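Aminoglycoside acetyltransferase meta-AAC0020 (Uncultured bacterium, PDB 5F47) transfers an acetyl group from acetyl-coenzyme A to aminoglycoside antibiotics, as a GNAT-fold resistance enzyme. Local coordinates at the interface of chains A and B. Residues are numbered along the deposited sequence; one frame, centred on the assembly and turned at random. Chains: chain A/B, aminoglycoside acetyltransferase meta-AAC0020.

The interface of chains A and B. Residues chain A 122-125, 145; chain B 151-154.
A:Val123 and B:Tyr154 pair backbone to backbone through two hydrogen bonds, where the C-terminal strand of one GNAT-fold subunit, residues 145-155, enters the sheet of the other. The amide N of B:Tyr154 reaches the carbonyl O of A:Val123 at 2.8 Å, and the return bond runs from A:Val123 N to B:Tyr154 O. Two residues along, A:Val125 and B:Phe152 repeat the antiparallel pairing, with B:Phe152 N 2.9 Å from A:Val125 O. B:Tyr153, in the intervening position, turns its amide and carbonyl the other way, toward A:Ala145 at the start of that subunit's own last strand; its N lies 2.9 Å from A:Ala145 O. The strand thus lies between two strands of the other chain, repeated by the two-fold with the chains reversed, which suggests, without proving, a dimer in solution.

With CG anti to the carbonyl carbon (chi1 -60°), B:Tyr153 lays its ring beside A:Phe124, whose CB approaches CD1 from one face at 3.6 Å. From the opposite face the extended A:Glu122 brings its carboxylate OE1 to 3.2 Å from B:Tyr153 CD1, the carboxylate and ring planes 62° apart. The side chains of A:Val125 and B:Phe152 cross obliquely, CG1 of A:Val125 meeting CB of B:Phe152 at 3.9 Å.

In the second shell, B:His151 may help fix the rotation of the phenol: its ND1 donates a long, bent bond (3.3 Å, 144° at H) to B:Tyr153 OH, which sits at the imidazole edge, close to the ring plane.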
loop_
_atom_site.group_PDB
_atom_site.type_symbol
_atom_site.label_atom_id
_atom_site.label_comp_id
_atom_site.label_asym_id
_atom_site.label_seq_id
_atom_site.Cartn_x
_atom_site.Cartn_y
_atom_site.Cartn_z
ATOM N N GLU A 122 -3.696 -12.269 1.519
ATOM C CA GLU A 122 -4.060 -11.753 0.210
ATOM C C GLU A 122 -2.932 -10.892 -0.340
ATOM O O GLU A 122 -2.207 -10.246 0.422
ATOM C CB GLU A 122 -5.355 -10.948 0.334
ATOM C CG GLU A 122 -6.013 -10.538 -0.962
ATOM C CD GLU A 122 -7.453 -10.142 -0.739
ATOM O OE1 GLU A 122 -7.746 -8.943 -0.805
ATOM O OE2 GLU A 122 -8.301 -11.028 -0.489
ATOM N N VAL A 123 -2.791 -10.900 -1.667
ATOM C CA VAL A 123 -1.826 -10.079 -2.390
ATOM C C VAL A 123 -2.644 -9.199 -3.319
ATOM O O VAL A 123 -3.636 -9.643 -3.879
ATOM C CB VAL A 123 -0.840 -10.936 -3.203
ATOM C CG1 VAL A 123 0.165 -10.093 -3.954
ATOM C CG2 VAL A 123 -0.087 -11.937 -2.295
ATOM N N PHE A 124 -2.265 -7.935 -3.489
ATOM C CA PHE A 124 -3.007 -7.118 -4.443
ATOM C C PHE A 124 -2.080 -6.210 -5.205
ATOM O O PHE A 124 -0.940 -5.972 -4.801
ATOM C CB PHE A 124 -4.128 -6.304 -3.751
ATOM C CG PHE A 124 -3.642 -5.195 -2.835
ATOM C CD1 PHE A 124 -3.146 -5.478 -1.570
ATOM C CD2 PHE A 124 -3.715 -3.883 -3.239
ATOM C CE1 PHE A 124 -2.716 -4.447 -0.721
ATOM C CE2 PHE A 124 -3.281 -2.838 -2.395
ATOM C CZ PHE A 124 -2.793 -3.129 -1.143
ATOM N N VAL A 125 -2.603 -5.686 -6.302
ATOM C CA VAL A 125 -1.806 -4.880 -7.229
ATOM C C VAL A 125 -2.729 -3.903 -7.953
ATOM O O VAL A 125 -3.912 -4.159 -8.157
ATOM C CB VAL A 125 -1.045 -5.792 -8.228
ATOM C CG1 VAL A 125 -2.005 -6.544 -9.122
ATOM C CG2 VAL A 125 -0.072 -4.975 -9.095
ATOM N N ALA A 145 -10.304 -11.544 -7.627
ATOM C CA ALA A 145 -11.241 -10.463 -7.897
ATOM C C ALA A 145 -10.554 -9.295 -8.559
ATOM O O ALA A 145 -9.336 -9.137 -8.472
ATOM C CB ALA A 145 -11.924 -9.999 -6.611
ATOM N N HIS B 151 -7.951 -2.557 -9.155
ATOM C CA HIS B 151 -7.206 -3.410 -8.230
ATOM C C HIS B 151 -7.484 -4.861 -8.522
ATOM O O HIS B 151 -8.621 -5.243 -8.737
ATOM C CB HIS B 151 -7.556 -3.103 -6.764
ATOM C CG HIS B 151 -6.863 -1.888 -6.225
ATOM N ND1 HIS B 151 -6.870 -1.568 -4.886
ATOM C CD2 HIS B 151 -6.161 -0.909 -6.847
ATOM C CE1 HIS B 151 -6.190 -0.447 -4.701
ATOM N NE2 HIS B 151 -5.749 -0.028 -5.873
ATOM N N PHE B 152 -6.423 -5.659 -8.514
ATOM C CA PHE B 152 -6.534 -7.107 -8.661
ATOM C C PHE B 152 -6.116 -7.750 -7.356
ATOM O O PHE B 152 -5.123 -7.344 -6.761
ATOM C CB PHE B 152 -5.661 -7.620 -9.802
ATOM C CG PHE B 152 -6.088 -7.127 -11.146
ATOM C CD1 PHE B 152 -5.542 -5.971 -11.675
ATOM C CD2 PHE B 152 -7.026 -7.822 -11.897
ATOM C CE1 PHE B 152 -5.939 -5.501 -12.927
ATOM C CE2 PHE B 152 -7.429 -7.344 -13.143
ATOM C CZ PHE B 152 -6.872 -6.200 -13.659
ATOM N N TYR B 153 -6.893 -8.727 -6.920
ATOM C CA TYR B 153 -6.704 -9.378 -5.623
ATOM C C TYR B 153 -6.470 -10.860 -5.801
ATOM O O TYR B 153 -7.220 -11.512 -6.531
ATOM C CB TYR B 153 -7.943 -9.174 -4.723
ATOM C CG TYR B 153 -8.240 -7.723 -4.458
ATOM C CD1 TYR B 153 -7.591 -7.049 -3.430
ATOM C CD2 TYR B 153 -9.171 -7.036 -5.214
ATOM C CE1 TYR B 153 -7.850 -5.716 -3.175
ATOM C CE2 TYR B 153 -9.431 -5.695 -4.965
ATOM C CZ TYR B 153 -8.775 -5.060 -3.947
ATOM O OH TYR B 153 -9.045 -3.725 -3.704
ATOM N N TYR B 154 -5.456 -11.372 -5.106
ATOM C CA TYR B 154 -5.170 -12.807 -5.073
ATOM C C TYR B 154 -5.348 -13.268 -3.633
ATOM O O TYR B 154 -4.486 -13.044 -2.786
ATOM C CB TYR B 154 -3.747 -13.097 -5.564
ATOM C CG TYR B 154 -3.377 -12.478 -6.907
ATOM C CD1 TYR B 154 -2.844 -11.192 -6.985
ATOM C CD2 TYR B 154 -3.518 -13.196 -8.075
ATOM C CE1 TYR B 154 -2.500 -10.633 -8.217
ATOM C CE2 TYR B 154 -3.158 -12.662 -9.306
ATOM C CZ TYR B 154 -2.652 -11.385 -9.366
ATOM O OH TYR B 154 -2.283 -10.839 -10.576
#